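Local structure of beta-galacturonidase (Eisenbergiella tayi, 6NCW) at residues Asn130-Tyr135 with Cys276-His281; Asn428-Trp433 with Asn530-Val535; Val515-Ser520 with Pro526-Asn531. The protein acts as a family 2 glycoside hydrolase that cleaves beta-galacturonides and may have some activity on beta-glucuronides. All coordinates share one frame; numbering follows the deposited sequence.

Interaction 1 of 3, residues Asn130-Tyr135 with Cys276-His281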
loop_
_atom_site.group_PDB
_atom_site.type_symbol
_atom_site.label_atom_id
_atom_site.label_comp_id
_atom_site.label_asym_id
_atom_site.label_seq_id
_atom_site.Cartn_x
_atom_site.Cartn_y
_atom_site.Cartn_z
ATOM N N ASN A 130 23.168 -14.632 -1.712
ATOM C CA ASN A 130 23.314 -13.875 -2.943
ATOM C C ASN A 130 22.084 -12.994 -3.148
ATOM O O ASN A 130 21.109 -13.057 -2.389
ATOM C CB ASN A 130 23.531 -14.819 -4.128
ATOM C CG ASN A 130 24.548 -14.274 -5.138
ATOM O OD1 ASN A 130 24.710 -13.048 -5.308
ATOM N ND2 ASN A 130 25.248 -15.186 -5.800
ATOM N N ASP A 131 22.139 -12.184 -4.215
ATOM C CA ASP A 131 21.082 -11.248 -4.609
ATOM C C ASP A 131 19.952 -11.928 -5.390
ATOM O O ASP A 131 19.412 -11.375 -6.357
ATOM C CB ASP A 131 21.712 -10.104 -5.414
ATOM C CG ASP A 131 20.776 -8.884 -5.564
ATOM O OD1 ASP A 131 20.855 -8.169 -6.574
ATOM O OD2 ASP A 131 19.958 -8.628 -4.675
ATOM N N TYR A 132 19.596 -13.141 -4.979
ATOM C CA TYR A 132 18.450 -13.905 -5.448
ATOM C C TYR A 132 18.361 -15.127 -4.537
ATOM O O TYR A 132 19.330 -15.476 -3.853
ATOM C CB TYR A 132 18.579 -14.329 -6.933
ATOM C CG TYR A 132 19.771 -15.245 -7.220
ATOM C CD1 TYR A 132 21.056 -14.710 -7.363
ATOM C CD2 TYR A 132 19.612 -16.637 -7.349
ATOM C CE1 TYR A 132 22.148 -15.523 -7.627
ATOM C CE2 TYR A 132 20.701 -17.459 -7.613
ATOM C CZ TYR A 132 21.967 -16.889 -7.739
ATOM O OH TYR A 132 23.060 -17.665 -7.986
ATOM N N GLN A 133 17.212 -15.781 -4.549
ATOM C CA GLN A 133 16.926 -16.828 -3.573
ATOM C C GLN A 133 17.349 -18.193 -4.111
ATOM O O GLN A 133 17.142 -18.494 -5.292
ATOM C CB GLN A 133 15.434 -16.836 -3.221
ATOM C CG GLN A 133 14.999 -17.955 -2.238
ATOM C CD GLN A 133 15.635 -17.814 -0.856
ATOM O OE1 GLN A 133 16.812 -18.117 -0.658
ATOM N NE2 GLN A 133 14.857 -17.340 0.097
ATOM N N SER A 134 17.963 -19.013 -3.244
ATOM C CA SER A 134 18.219 -20.435 -3.535
ATOM C C SER A 134 17.113 -21.237 -2.869
ATOM O O SER A 134 17.158 -21.468 -1.658
ATOM C CB SER A 134 19.583 -20.889 -3.016
ATOM O OG SER A 134 20.624 -20.347 -3.806
ATOM N N TYR A 135 16.121 -21.671 -3.654
ATOM C CA TYR A 135 14.958 -22.346 -3.103
ATOM C C TYR A 135 15.299 -23.803 -2.778
ATOM O O TYR A 135 16.389 -24.286 -3.052
ATOM C CB TYR A 135 13.771 -22.250 -4.070
ATOM C CG TYR A 135 13.204 -20.830 -4.229
ATOM C CD1 TYR A 135 13.637 -19.977 -5.253
ATOM C CD2 TYR A 135 12.260 -20.337 -3.330
ATOM C CE1 TYR A 135 13.113 -18.658 -5.371
ATOM C CE2 TYR A 135 11.732 -19.059 -3.448
ATOM C CZ TYR A 135 12.167 -18.221 -4.459
ATOM O OH TYR A 135 11.630 -16.948 -4.526
ATOM N N CYS A 276 16.398 -8.559 -18.352
ATOM C CA CYS A 276 16.852 -9.578 -17.432
ATOM C C CYS A 276 15.626 -10.139 -16.723
ATOM O O CYS A 276 14.772 -9.379 -16.270
ATOM C CB CYS A 276 17.836 -8.987 -16.427
ATOM S SG CYS A 276 19.375 -8.354 -17.174
ATOM N N ARG A 277 15.514 -11.466 -16.654
ATOM C CA ARG A 277 14.398 -12.077 -15.945
ATOM C C ARG A 277 14.896 -13.261 -15.130
ATOM O O ARG A 277 15.441 -14.223 -15.690
ATOM C CB ARG A 277 13.287 -12.512 -16.910
ATOM C CG ARG A 277 12.131 -13.269 -16.233
ATOM C CD ARG A 277 11.154 -13.820 -17.277
ATOM N NE ARG A 277 10.129 -14.687 -16.697
ATOM C CZ ARG A 277 10.278 -15.993 -16.477
ATOM N NH1 ARG A 277 11.425 -16.591 -16.773
ATOM N NH2 ARG A 277 9.277 -16.698 -15.949
ATOM N N HIS A 278 14.700 -13.174 -13.813
ATOM C CA HIS A 278 14.867 -14.294 -12.889
ATOM C C HIS A 278 13.672 -15.238 -12.959
ATOM O O HIS A 278 12.532 -14.818 -13.177
ATOM C CB HIS A 278 14.997 -13.784 -11.438
ATOM C CG HIS A 278 16.407 -13.515 -11.016
ATOM N ND1 HIS A 278 17.337 -14.521 -10.856
ATOM C CD2 HIS A 278 17.056 -12.355 -10.751
ATOM C CE1 HIS A 278 18.494 -13.993 -10.500
ATOM N NE2 HIS A 278 18.345 -12.681 -10.412
ATOM N N GLU A 279 13.931 -16.517 -12.716
ATOM C CA GLU A 279 12.863 -17.466 -12.402
ATOM C C GLU A 279 12.450 -17.237 -10.944
ATOM O O GLU A 279 12.950 -17.888 -10.020
ATOM C CB GLU A 279 13.319 -18.904 -12.641
ATOM C CG GLU A 279 13.609 -19.223 -14.133
ATOM C CD GLU A 279 13.919 -20.721 -14.392
ATOM O OE1 GLU A 279 13.655 -21.219 -15.521
ATOM O OE2 GLU A 279 14.445 -21.383 -13.469
ATOM N N ASP A 280 11.548 -16.278 -10.722
ATOM C CA ASP A 280 11.097 -16.002 -9.363
ATOM C C ASP A 280 9.661 -15.491 -9.386
ATOM O O ASP A 280 9.271 -14.747 -10.291
ATOM C CB ASP A 280 12.021 -14.995 -8.682
ATOM C CG ASP A 280 11.811 -14.935 -7.166
ATOM O OD1 ASP A 280 11.097 -14.015 -6.707
ATOM O OD2 ASP A 280 12.355 -15.815 -6.443
ATOM N N HIS A 281 8.877 -15.892 -8.385
ATOM C CA HIS A 281 7.468 -15.514 -8.342
ATOM C C HIS A 281 7.007 -15.697 -6.907
ATOM O O HIS A 281 7.446 -16.652 -6.249
ATOM C CB HIS A 281 6.635 -16.375 -9.300
ATOM C CG HIS A 281 5.180 -16.028 -9.356
ATOM N ND1 HIS A 281 4.312 -16.269 -8.312
ATOM C CD2 HIS A 281 4.431 -15.500 -10.355
ATOM C CE1 HIS A 281 3.094 -15.896 -8.661
ATOM N NE2 HIS A 281 3.142 -15.412 -9.888
HETATM O O HOH W 1 20.503 -11.339 -9.019
HETATM O O HOH W 2 15.312 -15.761 -6.724
HETATM O O HOH W 3 8.532 -17.178 -3.708
#
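One face of the Tyr135 ring carries Gln133 CG, 3.5 Å above the plane and over its centre, while the edge meets Asp280 OD2 in the plane. Ring and carboxylate are turned 32° apart, and Tyr135 OH donates to Asp280 OD2; the modelled 2.3 Å between these two oxygens is too short to be taken literally. The Tyr132 and His278 rings run nearly parallel, at 24°, but are slid so far that they barely overlap. Tyr132 is met at its base: His278 CE1 lies 3.6 Å from Tyr132 CB and 3.7 Å from Tyr132 CG. Tyr132 CG sits between the backbone N and the carbonyl carbon (chi1 62°), which leads the phenol away to a hydrogen bond with His335. The 130-135 loop links strands 109-117 and 142-147 of the N-terminal beta domain, and 276-281 follows strand 268-276 of the TIM barrel, so the contact joins two domains. Waters complete it: one at the edge of the His278 ring joins His278 NE2 to Asp131 O, each 2.9 Å away. Another spans Gln133 N and Asp280 OD2. His278 ND1 hydrogen-bonds Tyr313. Galacturonate-binding Asp131 forms a salt bridge through OD2 to Arg525 and accepts a hydrogen bond at OD1 from Asn530 ND2.

Interaction 2 of 3, residues Asn428-Trp433 with Asn530-Val535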
loop_
_atom_site.group_PDB
_atom_site.type_symbol
_atom_site.label_atom_id
_atom_site.label_comp_id
_atom_site.label_asym_id
_atom_site.label_seq_id
_atom_site.Cartn_x
_atom_site.Cartn_y
_atom_site.Cartn_z
ATOM N N ASN A 428 27.516 -4.536 -17.213
ATOM C CA ASN A 428 26.450 -4.104 -16.316
ATOM C C ASN A 428 26.813 -2.730 -15.761
ATOM O O ASN A 428 27.871 -2.571 -15.139
ATOM C CB ASN A 428 26.279 -5.102 -15.171
ATOM C CG ASN A 428 26.017 -6.508 -15.666
ATOM O OD1 ASN A 428 25.602 -6.702 -16.812
ATOM N ND2 ASN A 428 26.239 -7.500 -14.805
ATOM N N ILE A 429 25.960 -1.740 -15.989
ATOM C CA ILE A 429 26.230 -0.382 -15.508
ATOM C C ILE A 429 24.964 0.181 -14.886
ATOM O O ILE A 429 23.854 -0.066 -15.376
ATOM C CB ILE A 429 26.737 0.569 -16.624
ATOM C CG1 ILE A 429 25.663 0.805 -17.681
ATOM C CG2 ILE A 429 28.044 0.056 -17.239
ATOM C CD1 ILE A 429 26.044 1.869 -18.729
ATOM N N TYR A 430 25.128 0.962 -13.814
ATOM C CA TYR A 430 23.985 1.608 -13.158
ATOM C C TYR A 430 24.163 3.114 -12.919
ATOM O O TYR A 430 23.933 3.607 -11.814
ATOM C CB TYR A 430 23.709 0.896 -11.845
ATOM C CG TYR A 430 23.213 -0.525 -12.015
ATOM C CD1 TYR A 430 24.098 -1.585 -12.100
ATOM C CD2 TYR A 430 21.845 -0.798 -12.079
ATOM C CE1 TYR A 430 23.632 -2.889 -12.227
ATOM C CE2 TYR A 430 21.378 -2.084 -12.203
ATOM C CZ TYR A 430 22.273 -3.126 -12.280
ATOM O OH TYR A 430 21.799 -4.418 -12.405
ATOM N N PRO A 431 24.529 3.888 -13.945
ATOM C CA PRO A 431 24.539 5.349 -13.768
ATOM C C PRO A 431 23.121 5.844 -13.543
ATOM O O PRO A 431 22.163 5.329 -14.137
ATOM C CB PRO A 431 25.108 5.874 -15.092
ATOM C CG PRO A 431 24.686 4.774 -16.101
ATOM C CD PRO A 431 24.904 3.504 -15.323
ATOM N N LYS A 432 23.002 6.830 -12.654
ATOM C CA LYS A 432 21.772 7.445 -12.164
ATOM C C LYS A 432 21.069 6.555 -11.140
ATOM O O LYS A 432 19.997 6.936 -10.621
ATOM C CB LYS A 432 20.806 7.842 -13.294
ATOM C CG LYS A 432 21.333 9.051 -14.072
ATOM C CD LYS A 432 21.867 10.094 -13.080
ATOM C CE LYS A 432 22.168 11.442 -13.738
ATOM N NZ LYS A 432 20.914 12.103 -14.215
ATOM N N TRP A 433 21.646 5.408 -10.776
ATOM C CA TRP A 433 21.174 4.694 -9.596
ATOM C C TRP A 433 22.294 4.561 -8.571
ATOM O O TRP A 433 22.237 5.222 -7.538
ATOM C CB TRP A 433 20.555 3.344 -9.963
ATOM C CG TRP A 433 19.949 2.692 -8.749
ATOM C CD1 TRP A 433 20.421 1.601 -8.084
ATOM C CD2 TRP A 433 18.796 3.140 -8.014
ATOM N NE1 TRP A 433 19.623 1.317 -6.993
ATOM C CE2 TRP A 433 18.619 2.248 -6.928
ATOM C CE3 TRP A 433 17.888 4.189 -8.180
ATOM C CZ2 TRP A 433 17.577 2.382 -6.009
ATOM C CZ3 TRP A 433 16.841 4.327 -7.247
ATOM C CH2 TRP A 433 16.700 3.426 -6.193
ATOM N N ASN A 530 15.027 -7.558 -4.451
ATOM C CA ASN A 530 15.619 -6.674 -5.449
ATOM C C ASN A 530 14.452 -5.960 -6.116
ATOM O O ASN A 530 13.568 -6.611 -6.687
ATOM C CB ASN A 530 16.464 -7.457 -6.462
ATOM C CG ASN A 530 17.216 -6.546 -7.458
ATOM O OD1 ASN A 530 16.606 -5.795 -8.213
ATOM N ND2 ASN A 530 18.540 -6.644 -7.471
ATOM N N ASN A 531 14.418 -4.629 -6.003
ATOM C CA ASN A 531 13.237 -3.847 -6.353
ATOM C C ASN A 531 13.343 -3.179 -7.714
ATOM O O ASN A 531 12.630 -2.194 -7.971
ATOM C CB ASN A 531 12.977 -2.778 -5.285
ATOM C CG ASN A 531 12.741 -3.377 -3.925
ATOM O OD1 ASN A 531 11.620 -3.726 -3.597
ATOM N ND2 ASN A 531 13.798 -3.493 -3.121
ATOM N N LYS A 532 14.217 -3.670 -8.585
ATOM C CA LYS A 532 14.451 -2.979 -9.840
ATOM C C LYS A 532 13.556 -3.494 -10.943
ATOM O O LYS A 532 13.789 -3.180 -12.114
ATOM C CB LYS A 532 15.922 -3.084 -10.218
ATOM C CG LYS A 532 16.840 -2.474 -9.136
ATOM C CD LYS A 532 18.263 -2.285 -9.627
ATOM C CE LYS A 532 19.164 -1.706 -8.524
ATOM N NZ LYS A 532 19.445 -2.673 -7.447
ATOM N N GLY A 533 12.539 -4.280 -10.597
ATOM C CA GLY A 533 11.580 -4.699 -11.597
ATOM C C GLY A 533 10.890 -3.506 -12.233
ATOM O O GLY A 533 10.673 -2.464 -11.604
ATOM N N ILE A 534 10.596 -3.650 -13.524
ATOM C CA ILE A 534 9.645 -2.769 -14.189
ATOM C C ILE A 534 8.204 -3.157 -13.835
ATOM O O ILE A 534 7.295 -2.327 -13.939
ATOM C CB ILE A 534 9.920 -2.811 -15.702
ATOM C CG1 ILE A 534 11.374 -2.343 -16.009
ATOM C CG2 ILE A 534 8.849 -2.032 -16.495
ATOM C CD1 ILE A 534 11.791 -0.944 -15.445
ATOM N N VAL A 535 7.966 -4.405 -13.433
ATOM C CA VAL A 535 6.731 -4.806 -12.767
ATOM C C VAL A 535 7.136 -5.288 -11.380
ATOM O O VAL A 535 8.291 -5.663 -11.175
ATOM C CB VAL A 535 5.941 -5.892 -13.542
ATOM C CG1 VAL A 535 5.554 -5.402 -14.937
ATOM C CG2 VAL A 535 6.713 -7.257 -13.621
HETATM O O HOH W 4 19.483 -0.848 -4.941
#
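Lys532 runs extended along CG and CD and then bends at its last torsion (chi4 71°), a course that takes its CE to Trp433 and its CD past Tyr430. The indole is met halfway: Trp433 CG lies opposite its own backbone N (chi1 -174°), and this brings its NE1 and CD1 side to the lysine methylene. Lys532 CE rests 3.4 Å from Trp433 NE1 and 3.6 Å from Trp433 CD1, while Lys532 CD is 4.0 Å from Tyr430 CE2, so the aliphatic chain touches two aromatic side chains. The polar ends meet through water: one molecule, in the plane of the indole at its edge, accepts from Trp433 NE1 at 3.0 Å and from Lys532 NZ at 3.1 Å. Lys532 NZ also hydrogen-bonds Tyr434 OH, and Tyr430 OH hydrogen-bonds Glu465; Tyr434 and Glu465 are themselves galacturonate-binding residues. At the base of the lysine, Asn530 OD1 accepts from Lys532 N at 3.2 Å, an Asx turn that ties the backbone at Lys532 to the Asn530 side chain. Trp433 N bonds to Tyr430 O, which draws the backbone at the two aromatic residues together. Phe522 of the third subunit packs edge-to-face on Trp433, which places the indole at a subunit interface. The 428-433 loop leaves barrel strand 425-428 at its C-terminal end, where TIM barrels place their active sites. Asn530 and Lys532 both bind galacturonate, and their spacing matches the Asn-x-Lys motif with which family 2 glucuronidases recognise the sugar carboxylate.

Interaction 3 of 3, residues Val515-Ser520 with Pro526-Asn531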
loop_
_atom_site.group_PDB
_atom_site.type_symbol
_atom_site.label_atom_id
_atom_site.label_comp_id
_atom_site.label_asym_id
_atom_site.label_seq_id
_atom_site.Cartn_x
_atom_site.Cartn_y
_atom_site.Cartn_z
ATOM N N VAL A 515 12.303 -9.426 -7.261
ATOM C CA VAL A 515 12.760 -10.794 -6.986
ATOM C C VAL A 515 13.150 -10.910 -5.517
ATOM O O VAL A 515 13.856 -10.039 -4.995
ATOM C CB VAL A 515 13.971 -11.187 -7.858
ATOM C CG1 VAL A 515 14.518 -12.556 -7.431
ATOM C CG2 VAL A 515 13.620 -11.147 -9.373
ATOM N N ARG A 516 12.723 -11.999 -4.861
ATOM C CA ARG A 516 13.143 -12.280 -3.491
ATOM C C ARG A 516 14.640 -12.571 -3.462
ATOM O O ARG A 516 15.162 -13.254 -4.342
ATOM C CB ARG A 516 12.338 -13.467 -2.935
ATOM C CG ARG A 516 12.819 -14.021 -1.575
ATOM C CD ARG A 516 12.519 -13.055 -0.404
ATOM N NE ARG A 516 11.071 -12.953 -0.175
ATOM C CZ ARG A 516 10.443 -11.903 0.336
ATOM N NH1 ARG A 516 11.119 -10.789 0.642
ATOM N NH2 ARG A 516 9.124 -11.964 0.516
ATOM N N VAL A 517 15.339 -12.045 -2.447
ATOM C CA VAL A 517 16.778 -12.282 -2.275
ATOM C C VAL A 517 17.091 -12.865 -0.895
ATOM O O VAL A 517 16.193 -13.051 -0.063
ATOM C CB VAL A 517 17.584 -10.989 -2.498
ATOM C CG1 VAL A 517 17.333 -10.445 -3.921
ATOM C CG2 VAL A 517 17.209 -9.971 -1.455
ATOM N N CYS A 518 18.371 -13.149 -0.639
ATOM C CA CYS A 518 18.768 -13.781 0.607
ATOM C C CYS A 518 18.776 -12.774 1.750
ATOM O O CYS A 518 19.044 -11.585 1.568
ATOM C CB CYS A 518 20.145 -14.444 0.472
ATOM S SG CYS A 518 20.145 -15.923 -0.647
ATOM N N ASP A 519 18.494 -13.283 2.944
ATOM C CA ASP A 519 18.399 -12.438 4.131
ATOM C C ASP A 519 19.652 -11.604 4.348
ATOM O O ASP A 519 19.563 -10.472 4.850
ATOM C CB ASP A 519 18.135 -13.312 5.366
ATOM C CG ASP A 519 16.779 -14.037 5.311
ATOM O OD1 ASP A 519 15.802 -13.508 4.702
ATOM O OD2 ASP A 519 16.691 -15.152 5.901
ATOM N N SER A 520 20.825 -12.117 3.962
ATOM C CA SER A 520 22.050 -11.353 4.211
ATOM C C SER A 520 22.144 -10.072 3.382
ATOM O O SER A 520 22.999 -9.235 3.674
ATOM C CB SER A 520 23.285 -12.212 3.933
ATOM O OG SER A 520 23.301 -12.604 2.573
ATOM N N PRO A 526 15.552 -3.220 0.069
ATOM C CA PRO A 526 14.255 -3.011 0.732
ATOM C C PRO A 526 13.339 -4.214 0.556
ATOM O O PRO A 526 13.267 -4.816 -0.523
ATOM C CB PRO A 526 13.690 -1.768 0.024
ATOM C CG PRO A 526 14.904 -1.016 -0.451
ATOM C CD PRO A 526 15.946 -2.085 -0.779
ATOM N N ARG A 527 12.644 -4.570 1.642
ATOM C CA ARG A 527 11.713 -5.695 1.686
ATOM C C ARG A 527 12.397 -7.048 1.489
ATOM O O ARG A 527 11.708 -8.040 1.207
ATOM C CB ARG A 527 10.592 -5.547 0.643
ATOM C CG ARG A 527 9.995 -4.130 0.498
ATOM C CD ARG A 527 8.800 -4.175 -0.454
ATOM N NE ARG A 527 9.261 -4.429 -1.807
ATOM C CZ ARG A 527 8.612 -5.163 -2.698
ATOM N NH1 ARG A 527 7.445 -5.718 -2.381
ATOM N NH2 ARG A 527 9.131 -5.347 -3.909
ATOM N N THR A 528 13.728 -7.122 1.632
ATOM C CA THR A 528 14.505 -8.310 1.256
ATOM C C THR A 528 14.088 -8.761 -0.150
ATOM O O THR A 528 13.762 -9.932 -0.415
ATOM C CB THR A 528 14.361 -9.434 2.299
ATOM O OG1 THR A 528 14.729 -8.935 3.588
ATOM C CG2 THR A 528 15.294 -10.622 2.005
ATOM N N MET A 529 14.042 -7.773 -1.044
ATOM C CA MET A 529 13.718 -7.941 -2.453
ATOM C C MET A 529 14.714 -7.113 -3.237
ATOM O O MET A 529 15.194 -6.091 -2.740
ATOM C CB MET A 529 12.305 -7.443 -2.814
ATOM C CG MET A 529 11.168 -8.100 -2.072
ATOM S SD MET A 529 10.805 -9.800 -2.576
ATOM C CE MET A 529 10.059 -9.533 -4.187
ATOM N N ASN A 530 15.027 -7.558 -4.451
ATOM C CA ASN A 530 15.619 -6.674 -5.449
ATOM C C ASN A 530 14.452 -5.960 -6.116
ATOM O O ASN A 530 13.568 -6.611 -6.687
ATOM C CB ASN A 530 16.464 -7.457 -6.462
ATOM C CG ASN A 530 17.216 -6.546 -7.458
ATOM O OD1 ASN A 530 16.606 -5.795 -8.213
ATOM N ND2 ASN A 530 18.540 -6.644 -7.471
ATOM N N ASN A 531 14.418 -4.629 -6.003
ATOM C CA ASN A 531 13.237 -3.847 -6.353
ATOM C C ASN A 531 13.343 -3.179 -7.714
ATOM O O ASN A 531 12.630 -2.194 -7.971
ATOM C CB ASN A 531 12.977 -2.778 -5.285
ATOM C CG ASN A 531 12.741 -3.377 -3.925
ATOM O OD1 ASN A 531 11.620 -3.726 -3.597
ATOM N ND2 ASN A 531 13.798 -3.493 -3.121
HETATM O O HOH W 5 15.479 -11.002 5.592
#
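Arg516 and Met529 lean on each other across the two strands, the sulfur Met529 SD lying 3.4 Å above the guanidinium plane of Arg516 and displaced toward its rim. Bends at chi2 and chi3 fold the arginine back over the turn, where Arg516 NH1 donates to Thr528 O at 3.0 Å, reaching that oxygen from above its carbonyl plane. A second bond, from Arg516 NH1 to Arg527 O, is weak. Met529 also presents CG to one face of the Arg527 guanidinium, so its side chain touches both arginines. Arg527 is turned edge-on to Asn531: its NE and NH2 both donate to Asn531 OD1, each at 3.0 Å and in the guanidinium plane, while Asp514 and Glu537 supply salt bridges. Asn531 ND2 and Met529 N reach Pro526 O from opposite faces of its plane, which ties down the turn. Val517 CG1 packs 4.0 Å from Asn530 CB, and Thr528 CG2 lies 3.3 Å from Val517 O. Tyr474 OH of the third subunit hydrogen-bonds Arg516 NH2, and the backbone O of Lys481 of that subunit hydrogen-bonds Thr528 OG1. Backbone bonds link Val515 and Asn530 in both directions, with Asn530 N to Val515 O at 2.8 Å; Arg516 and Met529 form the neighbouring non-hydrogen-bonded pair. Together they make a two-stranded antiparallel hairpin with short strands and a long connection, which carries Asn530 into the galacturonate site.

The three interactions lie on one side of the chain's centre, and each contains or adjoins residues of the galacturonate site. Centres of interactions 1 and 3 are about 9 Å apart, those of 2 and 3 about 14 Å, and those of 1 and 2 about 15 Å. Along the chain, interaction 1 closes before the other two begin; these share Asn530 and Asn531 and belong to the TIM barrel domain, whereas interaction 1 brings in the N-terminal beta domain. The joints are Asp131 OD1 to Asn530 ND2 (2.9 Å) and Asp280 OD1 to Arg516 N (3.2 Å), both probable hydrogen bonds. The hairpin thus connects the 130-135 loop of the N-terminal domain, and 276-281, to the barrel loops, so that sugar-binding residues from both domains converge.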